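Local structure of DisA protein (Sorangium cellulosum, 6CCA) at residues E66-C71 against A160-Y165; E254-D259 against E298-V303; E362-S367 against S372-G377; E31-R36 against L210-A215. The protein probably methylates a carbon atom twice, serving as the gem-dimethylating carbon methyltransferase of the disorazol trans-acyltransferase polyketide assembly line. All blocks are in the same frame, centred on the assembly; numbering follows the deposited sequence.

Along the chain, interaction 4 opens first, at 31-36, and closes at 210-215, nesting interaction 1 inside its loop; interactions 2 and 3 follow in turn. Interactions 2 and 4 lie on the same side of the chain's centre, 16 Å apart between centres, and touch where Phe212 packs on Asp301 and Val302 beside the mixed sheet of the methyltransferase domain. Interaction 1 joins helices 55-75 and 152-163 on the opposite side of the chain's centre, about 40 Å from interaction 2 between centres. Interaction 3, at helix 372-381, lies 25 to 27 Å from the other three centres. The contacts thus sample the methyltransferase sheet and the helix-rich part that precedes most of its strands.

Interaction 1: E66-C71 against A160-Y165; sequences EDLLLC and ACYRRY
Leu68 and Cys71, one helical turn apart on helix 55-75, meet the single side chain of Tyr162 on helix 152-163. The CD1 methyl of Leu68 lies against the base of the phenol ring, 3.5 Å from Tyr162 CD1, and its approach is oblique, neither square over the face nor in line with the edge. Cys71 attends to the far end of the ring: its SG is 3.6 Å from Tyr162 OH. This is a sulfur-aromatic contact, with SG 5.1 Å from the ring centroid and 64° off the ring normal. With chi1 at 163°, CG of Tyr162 points opposite the backbone N, and the ring reaches across to the neighbouring helix.

In the second shell, Trp159 stacks with the tyrosine ring and also touches Leu68, while Ile72 adds a further apolar contact. The phenol oxygen is hydrogen-bonded to Lys135 NZ and more weakly to Asp75 OD2, which fixes the outer end of the ring beside the cysteine. Across the two segments the adhesion is apolar and sulfur-aromatic, and the Tyr162 hydroxyl finds its polar partners elsewhere; lying between a basic and an acidic group, it is oriented by both, with probably opposing effects on its acidity.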
# COMPACT_ATOMS: atom_id res chain seq x y z
N GLU A 66 13.42 -1.33 14.43
CA GLU A 66 14.86 -1.48 14.40
C GLU A 66 15.37 -2.44 15.49
O GLU A 66 16.17 -3.33 15.21
CB GLU A 66 15.50 -0.10 14.61
CG GLU A 66 15.29 0.81 13.42
CD GLU A 66 15.66 2.26 13.71
OE1 GLU A 66 15.88 2.65 14.86
OE2 GLU A 66 15.73 2.97 12.73
N ASP A 67 14.92 -2.19 16.72
CA ASP A 67 15.27 -2.99 17.86
C ASP A 67 14.80 -4.45 17.77
O ASP A 67 15.52 -5.39 18.04
CB ASP A 67 14.70 -2.35 19.08
CG ASP A 67 15.34 -0.94 19.37
OD1 ASP A 67 16.30 -0.51 18.68
OD2 ASP A 67 14.76 -0.24 20.18
N LEU A 68 13.57 -4.61 17.28
CA LEU A 68 12.98 -5.93 17.04
C LEU A 68 13.82 -6.69 16.04
O LEU A 68 14.02 -7.90 16.19
CB LEU A 68 11.52 -5.71 16.50
CG LEU A 68 10.64 -6.97 16.48
CD1 LEU A 68 10.44 -7.65 17.86
CD2 LEU A 68 9.32 -6.56 15.81
N LEU A 69 14.23 -6.00 14.96
CA LEU A 69 15.06 -6.61 13.97
C LEU A 69 16.40 -7.09 14.57
O LEU A 69 16.84 -8.19 14.28
CB LEU A 69 15.28 -5.64 12.81
CG LEU A 69 16.18 -6.17 11.72
CD1 LEU A 69 15.72 -7.47 11.11
CD2 LEU A 69 16.34 -5.11 10.61
N LEU A 70 17.04 -6.27 15.36
CA LEU A 70 18.27 -6.73 16.01
C LEU A 70 18.00 -8.02 16.82
O LEU A 70 18.77 -9.02 16.73
CB LEU A 70 18.84 -5.68 16.90
CG LEU A 70 20.16 -6.04 17.63
CD1 LEU A 70 21.26 -6.55 16.71
CD2 LEU A 70 20.66 -4.85 18.48
N CYS A 71 16.89 -8.01 17.56
CA CYS A 71 16.45 -9.18 18.33
C CYS A 71 16.25 -10.40 17.44
O CYS A 71 16.70 -11.50 17.82
CB CYS A 71 15.23 -8.86 19.17
SG CYS A 71 14.97 -10.09 20.49
N ALA A 160 3.64 -10.87 15.86
CA ALA A 160 3.32 -12.18 15.29
C ALA A 160 4.41 -12.63 14.30
O ALA A 160 4.79 -13.79 14.25
CB ALA A 160 1.92 -12.16 14.63
N CYS A 161 4.91 -11.70 13.51
CA CYS A 161 5.96 -12.03 12.55
C CYS A 161 7.24 -12.36 13.34
O CYS A 161 7.93 -13.32 13.04
CB CYS A 161 6.25 -10.86 11.63
SG CYS A 161 4.92 -10.59 10.41
N TYR A 162 7.56 -11.50 14.33
CA TYR A 162 8.75 -11.68 15.20
C TYR A 162 8.86 -13.11 15.74
O TYR A 162 9.91 -13.82 15.64
CB TYR A 162 8.76 -10.67 16.35
CG TYR A 162 9.71 -11.13 17.43
CD1 TYR A 162 11.06 -11.01 17.28
CD2 TYR A 162 9.26 -11.71 18.59
CE1 TYR A 162 11.95 -11.48 18.22
CE2 TYR A 162 10.13 -12.23 19.55
CZ TYR A 162 11.48 -12.10 19.36
OH TYR A 162 12.39 -12.60 20.27
N ARG A 163 7.74 -13.57 16.27
CA ARG A 163 7.74 -14.91 16.85
C ARG A 163 8.10 -16.01 15.89
O ARG A 163 8.60 -17.08 16.34
CB ARG A 163 6.42 -15.20 17.57
CG ARG A 163 6.15 -14.29 18.75
CD ARG A 163 4.85 -14.64 19.49
NE ARG A 163 5.06 -15.84 20.31
CZ ARG A 163 4.39 -16.96 20.20
NH1 ARG A 163 3.40 -17.06 19.34
NH2 ARG A 163 4.67 -17.99 21.05
N ARG A 164 7.86 -15.84 14.59
CA ARG A 164 8.17 -16.86 13.65
C ARG A 164 9.22 -16.47 12.69
O ARG A 164 9.40 -17.14 11.62
CB ARG A 164 6.89 -17.19 12.84
CG ARG A 164 5.72 -17.52 13.72
CD ARG A 164 5.87 -18.87 14.34
NE ARG A 164 6.06 -19.95 13.37
CZ ARG A 164 5.08 -20.53 12.67
NH1 ARG A 164 3.83 -20.12 12.75
NH2 ARG A 164 5.37 -21.56 11.89
N TYR A 165 9.91 -15.35 12.97
CA TYR A 165 10.78 -14.74 11.91
C TYR A 165 11.91 -15.65 11.39
O TYR A 165 12.14 -15.72 10.19
CB TYR A 165 11.35 -13.34 12.34
CG TYR A 165 11.23 -12.32 11.19
CD1 TYR A 165 12.25 -12.19 10.23
CD2 TYR A 165 10.09 -11.51 11.07
CE1 TYR A 165 12.12 -11.30 9.21
CE2 TYR A 165 9.95 -10.58 10.02
CZ TYR A 165 10.97 -10.47 9.11
OH TYR A 165 10.84 -9.59 8.05

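Interaction 2: E254-D259 against E298-V303; sequences EYFYTD and ERFDVV
The Phe256 ring receives Phe300 over one face, with Phe300 CZ 4.1 Å above the plane and displaced toward the rim. The setting is a largely parallel sheet, consistent with the Rossmann-like fold of class I methyltransferases. The two rings form a T-shaped pair: the edge of Phe300 is directed at the face of Phe256, the ring planes are 86° apart and the centroids 5.4 Å. One face of Phe300 is covered by CB of Arg299. The Arg299 guanidinium in turn carries Phe256 over one of its own faces, Phe256 CZ lying 3.6 Å from Arg299 NH1, and has the carboxylate of Glu254 at its edge.

Strands 253-257 and 300-306 both pair in parallel with strand 226-231, which runs between them. Phe300 lies just before the corner that the chain turns at Asp301, where strand 300-306 is broken, and both phenylalanine rings touch Leu229 of strand 226-231.

At the partly exposed end of the contact, Glu254 and Arg299 form a salt bridge, with the carboxylate and guanidinium planes 41° apart. Glu254 OE1 is also hydrogen-bonded to Thr227 OG1 of the intervening strand. Arg299 NH2 sits 3.0 Å from Glu254 OE2, and its additional hydrogen bond to Glu254 OE1 is weak, with an N-H...O angle of only 136°.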
# COMPACT_ATOMS: atom_id res chain seq x y z
N GLU A 254 -22.34 1.69 -11.88
CA GLU A 254 -21.82 0.33 -11.93
C GLU A 254 -20.41 0.28 -11.29
O GLU A 254 -19.54 1.07 -11.65
CB GLU A 254 -21.67 -0.17 -13.33
CG GLU A 254 -22.82 0.01 -14.26
CD GLU A 254 -22.35 -0.33 -15.65
OE1 GLU A 254 -21.86 0.58 -16.42
OE2 GLU A 254 -22.32 -1.55 -15.85
N TYR A 255 -20.18 -0.67 -10.39
CA TYR A 255 -18.91 -0.80 -9.74
C TYR A 255 -18.32 -2.20 -10.05
O TYR A 255 -18.97 -3.22 -9.88
CB TYR A 255 -19.12 -0.60 -8.27
CG TYR A 255 -17.90 -0.51 -7.40
CD1 TYR A 255 -17.16 -1.63 -7.02
CD2 TYR A 255 -17.51 0.73 -6.89
CE1 TYR A 255 -16.04 -1.52 -6.19
CE2 TYR A 255 -16.39 0.88 -6.08
CZ TYR A 255 -15.66 -0.24 -5.71
OH TYR A 255 -14.54 -0.05 -4.89
N PHE A 256 -17.11 -2.22 -10.59
CA PHE A 256 -16.42 -3.45 -10.87
C PHE A 256 -15.43 -3.77 -9.74
O PHE A 256 -14.40 -3.09 -9.53
CB PHE A 256 -15.71 -3.36 -12.20
CG PHE A 256 -16.61 -3.58 -13.39
CD1 PHE A 256 -17.55 -2.62 -13.75
CD2 PHE A 256 -16.53 -4.75 -14.12
CE1 PHE A 256 -18.42 -2.83 -14.83
CE2 PHE A 256 -17.37 -4.96 -15.23
CZ PHE A 256 -18.34 -4.03 -15.54
N TYR A 257 -15.76 -4.82 -9.00
CA TYR A 257 -14.92 -5.42 -7.98
C TYR A 257 -13.98 -6.46 -8.65
O TYR A 257 -14.46 -7.48 -9.15
CB TYR A 257 -15.84 -6.07 -6.93
CG TYR A 257 -15.17 -6.72 -5.73
CD1 TYR A 257 -14.31 -7.77 -5.84
CD2 TYR A 257 -15.45 -6.28 -4.46
CE1 TYR A 257 -13.74 -8.37 -4.71
CE2 TYR A 257 -14.92 -6.91 -3.36
CZ TYR A 257 -14.07 -7.95 -3.50
OH TYR A 257 -13.53 -8.49 -2.34
N THR A 258 -12.69 -6.16 -8.73
CA THR A 258 -11.76 -6.98 -9.47
C THR A 258 -10.55 -7.25 -8.67
O THR A 258 -10.24 -6.51 -7.71
CB THR A 258 -11.33 -6.37 -10.85
OG1 THR A 258 -10.32 -5.41 -10.66
CG2 THR A 258 -12.48 -5.81 -11.59
N ASP A 259 -9.90 -8.40 -8.99
CA ASP A 259 -8.65 -8.80 -8.37
C ASP A 259 -7.98 -9.77 -9.32
O ASP A 259 -8.64 -10.39 -10.15
CB ASP A 259 -8.90 -9.52 -7.04
CG ASP A 259 -7.64 -9.64 -6.22
OD1 ASP A 259 -7.32 -8.65 -5.52
OD2 ASP A 259 -6.97 -10.72 -6.26
N GLU A 298 -11.82 2.67 -22.65
CA GLU A 298 -12.61 3.80 -22.18
C GLU A 298 -13.97 3.50 -21.57
O GLU A 298 -14.90 4.18 -21.80
CB GLU A 298 -12.71 4.92 -23.22
CG GLU A 298 -13.58 4.59 -24.37
CD GLU A 298 -14.27 5.78 -25.03
OE1 GLU A 298 -14.50 6.82 -24.44
OE2 GLU A 298 -14.63 5.60 -26.16
N ARG A 299 -14.00 2.48 -20.75
CA ARG A 299 -15.21 2.08 -20.12
C ARG A 299 -15.46 2.72 -18.77
O ARG A 299 -16.55 2.77 -18.33
CB ARG A 299 -15.22 0.58 -19.92
CG ARG A 299 -16.58 0.06 -20.32
CD ARG A 299 -17.07 -1.12 -19.55
NE ARG A 299 -18.34 -0.85 -18.95
CZ ARG A 299 -19.20 -1.78 -18.67
NH1 ARG A 299 -18.93 -3.03 -18.98
NH2 ARG A 299 -20.31 -1.45 -18.07
N PHE A 300 -14.40 3.16 -18.14
CA PHE A 300 -14.43 3.54 -16.76
C PHE A 300 -14.26 5.01 -16.52
O PHE A 300 -13.39 5.59 -17.06
CB PHE A 300 -13.35 2.76 -16.01
CG PHE A 300 -13.63 1.31 -15.96
CD1 PHE A 300 -14.62 0.83 -15.17
CD2 PHE A 300 -13.00 0.46 -16.80
CE1 PHE A 300 -14.94 -0.49 -15.16
CE2 PHE A 300 -13.30 -0.88 -16.79
CZ PHE A 300 -14.28 -1.33 -15.97
N ASP A 301 -15.10 5.55 -15.66
CA ASP A 301 -14.99 6.94 -15.27
C ASP A 301 -13.89 7.10 -14.23
O ASP A 301 -13.27 8.16 -14.13
CB ASP A 301 -16.30 7.38 -14.69
CG ASP A 301 -17.41 7.39 -15.76
OD1 ASP A 301 -17.48 8.40 -16.51
OD2 ASP A 301 -18.07 6.35 -15.95
N VAL A 302 -13.74 6.09 -13.37
CA VAL A 302 -12.77 6.14 -12.23
C VAL A 302 -12.17 4.77 -12.09
O VAL A 302 -12.87 3.76 -12.20
CB VAL A 302 -13.46 6.50 -10.86
CG1 VAL A 302 -12.46 6.58 -9.71
CG2 VAL A 302 -14.23 7.78 -10.94
N VAL A 303 -10.86 4.74 -11.87
CA VAL A 303 -10.18 3.57 -11.40
C VAL A 303 -9.63 3.83 -10.00
O VAL A 303 -8.89 4.81 -9.81
CB VAL A 303 -9.06 3.15 -12.31
CG1 VAL A 303 -8.31 1.96 -11.77
CG2 VAL A 303 -9.57 2.77 -13.67

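Interaction 3: E362-S367 against S372-G377; sequences ERMKWS and SPMWKG
Met374 and Met364 cross at a slant, the SD-CE end of Met374 lying against CG of Met364. The sulfur of Met374 rests on this methylene, with SD 3.6 Å from Met364 CG. The terminal methyl of Met374 goes further, onto the backbone of the loop: CE lies 3.5 Å from Glu362 O and 3.6 Å from Arg363 C. The bend at the last torsion of Met374, chi3 77°, turns that methyl onto the peptide between Glu362 and Arg363, while SD stays beside Met364. Met364 is also bent at its end, and its side chain touches Val340 of another loop.

Glu362 and Arg363 direct their charged ends to other partners. Glu362 OE2 forms a salt bridge with Arg316. Arg363 is buried; its CB points away from helix 372-381, and its guanidinium hydrogen-bonds the carbonyl oxygens of Pro368, His310 and Thr312 and pairs with Asp359, so that the backbone touched by Met374 is anchored from its far side.

Beyond Met364 the chain reverses, and Ser367 OG donates to Met364 O over 2.8 Å. The hydroxyl stands 50° out of the carbonyl plane and approaches at a C=O...O angle of 114°. Ser367 OG also bonds Leu369 N, tying the reversal to the residues leading into the helix. Met364-Ser367 is a type II beta turn, with Trp366 in the left-handed region that its third position requires, and the first turn of helix 372-381 packs beside it through Met374.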
# COMPACT_ATOMS: atom_id res chain seq x y z
N GLU A 362 12.45 3.54 -10.69
CA GLU A 362 11.22 4.35 -10.51
C GLU A 362 10.74 4.33 -9.05
O GLU A 362 9.81 5.07 -8.71
CB GLU A 362 10.07 3.79 -11.32
CG GLU A 362 10.32 3.77 -12.82
CD GLU A 362 10.60 5.10 -13.44
OE1 GLU A 362 10.33 6.19 -12.86
OE2 GLU A 362 11.08 5.06 -14.59
N ARG A 363 11.35 3.49 -8.22
CA ARG A 363 10.83 3.20 -6.84
C ARG A 363 11.76 3.70 -5.77
O ARG A 363 12.93 3.97 -6.04
CB ARG A 363 10.65 1.70 -6.66
CG ARG A 363 10.04 0.90 -7.79
CD ARG A 363 8.61 1.20 -8.14
NE ARG A 363 8.16 0.29 -9.20
CZ ARG A 363 7.17 -0.58 -9.11
NH1 ARG A 363 6.36 -0.63 -8.04
NH2 ARG A 363 6.88 -1.33 -10.15
N MET A 364 11.29 3.82 -4.54
CA MET A 364 12.17 4.05 -3.40
C MET A 364 12.97 2.78 -3.12
O MET A 364 12.53 1.69 -3.34
CB MET A 364 11.42 4.56 -2.17
CG MET A 364 10.82 5.95 -2.38
SD MET A 364 9.96 6.61 -0.94
CE MET A 364 8.56 5.52 -0.86
N LYS A 365 14.18 2.92 -2.62
CA LYS A 365 15.09 1.80 -2.55
C LYS A 365 14.56 0.67 -1.68
O LYS A 365 13.94 0.95 -0.66
CB LYS A 365 16.39 2.27 -1.91
CG LYS A 365 17.56 1.33 -2.20
CD LYS A 365 18.80 1.90 -1.56
CE LYS A 365 19.94 0.94 -1.81
NZ LYS A 365 21.09 1.50 -1.10
N TRP A 366 14.72 -0.56 -2.14
CA TRP A 366 14.28 -1.76 -1.45
C TRP A 366 12.80 -1.81 -1.18
O TRP A 366 12.36 -2.30 -0.13
CB TRP A 366 15.04 -1.91 -0.16
CG TRP A 366 16.47 -2.48 -0.42
CD1 TRP A 366 16.86 -3.55 -1.24
CD2 TRP A 366 17.64 -2.01 0.20
NE1 TRP A 366 18.23 -3.74 -1.15
CE2 TRP A 366 18.73 -2.82 -0.26
CE3 TRP A 366 17.89 -0.96 1.05
CZ2 TRP A 366 20.03 -2.60 0.16
CZ3 TRP A 366 19.16 -0.75 1.45
CH2 TRP A 366 20.23 -1.57 1.01
N SER A 367 12.05 -1.41 -2.21
CA SER A 367 10.64 -1.25 -2.09
C SER A 367 9.98 -1.11 -3.45
O SER A 367 10.62 -0.74 -4.42
CB SER A 367 10.36 -0.02 -1.27
OG SER A 367 10.09 1.14 -2.04
N SER A 372 5.08 10.85 -2.48
CA SER A 372 4.08 11.66 -3.17
C SER A 372 4.72 12.42 -4.34
O SER A 372 4.11 12.46 -5.43
CB SER A 372 3.27 12.63 -2.27
OG SER A 372 2.30 11.87 -1.53
N PRO A 373 5.88 13.08 -4.10
CA PRO A 373 6.49 13.81 -5.25
C PRO A 373 6.85 12.88 -6.38
O PRO A 373 6.59 13.21 -7.55
CB PRO A 373 7.74 14.52 -4.64
CG PRO A 373 7.43 14.65 -3.16
CD PRO A 373 6.50 13.44 -2.80
N MET A 374 7.34 11.70 -6.08
CA MET A 374 7.61 10.71 -7.13
C MET A 374 6.36 10.24 -7.91
O MET A 374 6.39 10.14 -9.13
CB MET A 374 8.35 9.48 -6.60
CG MET A 374 9.79 9.76 -6.09
SD MET A 374 10.37 8.43 -4.99
CE MET A 374 10.77 7.16 -6.11
N TRP A 375 5.27 10.01 -7.21
CA TRP A 375 4.01 9.67 -7.90
C TRP A 375 3.52 10.83 -8.77
O TRP A 375 3.09 10.60 -9.92
CB TRP A 375 2.90 9.38 -6.87
CG TRP A 375 2.83 7.96 -6.39
CD1 TRP A 375 3.07 7.56 -5.11
CD2 TRP A 375 2.44 6.76 -7.11
NE1 TRP A 375 2.84 6.22 -4.98
CE2 TRP A 375 2.53 5.69 -6.20
CE3 TRP A 375 2.08 6.47 -8.44
CZ2 TRP A 375 2.23 4.40 -6.52
CZ3 TRP A 375 1.85 5.16 -8.78
CH2 TRP A 375 1.91 4.14 -7.81
N LYS A 376 3.66 12.05 -8.27
CA LYS A 376 3.25 13.25 -9.03
C LYS A 376 4.02 13.31 -10.33
O LYS A 376 3.41 13.37 -11.46
CB LYS A 376 3.30 14.52 -8.16
CG LYS A 376 2.80 15.78 -8.86
CD LYS A 376 2.84 17.01 -8.01
CE LYS A 376 2.16 18.18 -8.72
NZ LYS A 376 2.96 18.59 -9.84
N GLY A 377 5.34 13.23 -10.24
CA GLY A 377 6.20 13.32 -11.45
C GLY A 377 5.98 12.19 -12.39
O GLY A 377 5.84 12.37 -13.62

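Interaction 4: E31-R36 against L210-A215; sequences EPLLER and LVFLDA
Ala215, against which Leu33 packs, belongs to the closing turns of helix 196-216, where the shortest backbone hydrogen bond of the segment runs from Asp214 N to Leu210 O, 2.8 Å. Ala215 N donates to Val211 O over 3.0 Å; its CB points toward the N-terminal segment. Leu33 CD1 comes down on that methyl at 3.5 Å from Ala215 CB, a tight carbon-carbon approach. The same CD1 methyl lies 3.9 Å from Phe212 CD2, one helical turn earlier, and Leu33 CD2 borders the neighbouring CE2 of the ring. Leucine and phenylalanine side chains cross at about a right angle. Leu33 takes the crowded position at its first torsion, chi1 65°, which goes with CD1 lying against both Ala215 CB and Phe212 CD2.

The surroundings hold both partners in place. Leu33 O accepts a hydrogen bond from Ser37 OG as helix 34-41 begins, and the following amide, Leu34 N, is bonded to Glu408 OE2 of strand 402-409. Phe212 makes an edge-to-face pair with Trp331 of strand 330-337, a residue that Leu33 also touches, and packs on Asp301 and Val302. Leu33 therefore plugs the junction between helix 196-216 and the sheet. A helix laid over one side of the mixed, largely parallel sheet is consistent with the Rossmann-like class I methyltransferase fold, here with N-terminal residues sealing its flank.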
# COMPACT_ATOMS: atom_id res chain seq x y z
N GLU A 31 -16.36 17.22 -19.58
CA GLU A 31 -15.32 18.19 -19.24
C GLU A 31 -14.43 17.79 -18.05
O GLU A 31 -14.86 17.06 -17.19
CB GLU A 31 -16.01 19.52 -18.90
CG GLU A 31 -16.62 20.13 -20.18
CD GLU A 31 -15.54 20.60 -21.17
OE1 GLU A 31 -15.06 21.74 -21.00
OE2 GLU A 31 -15.16 19.83 -22.11
N PRO A 32 -13.19 18.26 -18.04
CA PRO A 32 -12.29 17.99 -16.93
C PRO A 32 -12.93 18.49 -15.66
O PRO A 32 -13.48 19.60 -15.60
CB PRO A 32 -11.02 18.75 -17.28
CG PRO A 32 -11.06 18.90 -18.77
CD PRO A 32 -12.51 18.98 -19.14
N LEU A 33 -12.95 17.65 -14.64
CA LEU A 33 -13.53 18.06 -13.36
C LEU A 33 -12.63 17.97 -12.11
O LEU A 33 -13.06 18.31 -11.02
CB LEU A 33 -14.88 17.44 -13.13
CG LEU A 33 -14.93 15.93 -12.97
CD1 LEU A 33 -15.83 15.54 -11.81
CD2 LEU A 33 -15.40 15.34 -14.29
N LEU A 34 -11.43 17.48 -12.28
CA LEU A 34 -10.58 17.29 -11.13
C LEU A 34 -10.13 18.59 -10.49
O LEU A 34 -10.15 18.72 -9.27
CB LEU A 34 -9.38 16.44 -11.48
CG LEU A 34 -8.47 16.03 -10.30
CD1 LEU A 34 -9.24 15.41 -9.19
CD2 LEU A 34 -7.34 15.12 -10.75
N GLU A 35 -9.80 19.57 -11.29
CA GLU A 35 -9.25 20.85 -10.73
C GLU A 35 -10.22 21.44 -9.73
O GLU A 35 -9.83 21.80 -8.61
CB GLU A 35 -8.97 21.82 -11.90
CG GLU A 35 -8.49 23.21 -11.50
CD GLU A 35 -8.11 24.10 -12.70
OE1 GLU A 35 -8.12 23.66 -13.89
OE2 GLU A 35 -7.79 25.27 -12.43
N ARG A 36 -11.50 21.49 -10.06
CA ARG A 36 -12.44 22.10 -9.13
C ARG A 36 -12.91 21.18 -8.02
O ARG A 36 -13.49 21.63 -7.03
CB ARG A 36 -13.63 22.64 -9.90
CG ARG A 36 -14.62 21.60 -10.38
CD ARG A 36 -15.53 22.33 -11.36
NE ARG A 36 -15.70 21.62 -12.62
CZ ARG A 36 -16.82 21.04 -13.00
NH1 ARG A 36 -17.88 21.02 -12.21
NH2 ARG A 36 -16.87 20.45 -14.19
N LEU A 210 -17.40 10.30 -3.96
CA LEU A 210 -18.66 10.98 -3.81
C LEU A 210 -18.61 12.36 -4.44
O LEU A 210 -19.61 12.81 -5.04
CB LEU A 210 -19.01 11.05 -2.34
CG LEU A 210 -19.43 9.70 -1.75
CD1 LEU A 210 -19.79 9.85 -0.30
CD2 LEU A 210 -20.61 9.05 -2.45
N VAL A 211 -17.45 13.02 -4.37
CA VAL A 211 -17.32 14.33 -5.05
C VAL A 211 -17.41 14.15 -6.56
O VAL A 211 -18.08 14.92 -7.30
CB VAL A 211 -16.03 15.01 -4.59
CG1 VAL A 211 -15.54 16.09 -5.56
CG2 VAL A 211 -16.27 15.51 -3.17
N PHE A 212 -16.83 13.08 -7.03
CA PHE A 212 -16.93 12.78 -8.46
C PHE A 212 -18.38 12.57 -8.86
O PHE A 212 -18.86 13.15 -9.86
CB PHE A 212 -16.09 11.55 -8.81
CG PHE A 212 -16.07 11.27 -10.27
CD1 PHE A 212 -17.07 10.57 -10.88
CD2 PHE A 212 -15.06 11.84 -11.05
CE1 PHE A 212 -16.99 10.34 -12.25
CE2 PHE A 212 -14.98 11.61 -12.41
CZ PHE A 212 -15.97 10.87 -13.00
N LEU A 213 -19.08 11.75 -8.12
CA LEU A 213 -20.45 11.43 -8.43
C LEU A 213 -21.32 12.68 -8.37
O LEU A 213 -22.15 12.88 -9.19
CB LEU A 213 -21.00 10.32 -7.55
CG LEU A 213 -20.43 8.95 -7.91
CD1 LEU A 213 -20.55 7.94 -6.81
CD2 LEU A 213 -21.08 8.41 -9.14
N ASP A 214 -21.09 13.50 -7.37
CA ASP A 214 -21.88 14.71 -7.23
C ASP A 214 -21.71 15.62 -8.41
O ASP A 214 -22.61 16.26 -8.80
CB ASP A 214 -21.49 15.47 -5.99
CG ASP A 214 -22.07 14.90 -4.75
OD1 ASP A 214 -23.01 14.10 -4.80
OD2 ASP A 214 -21.53 15.26 -3.72
N ALA A 215 -20.52 15.70 -8.94
CA ALA A 215 -20.27 16.48 -10.13
C ALA A 215 -20.89 15.94 -11.42
O ALA A 215 -21.33 16.69 -12.22
CB ALA A 215 -18.79 16.67 -10.33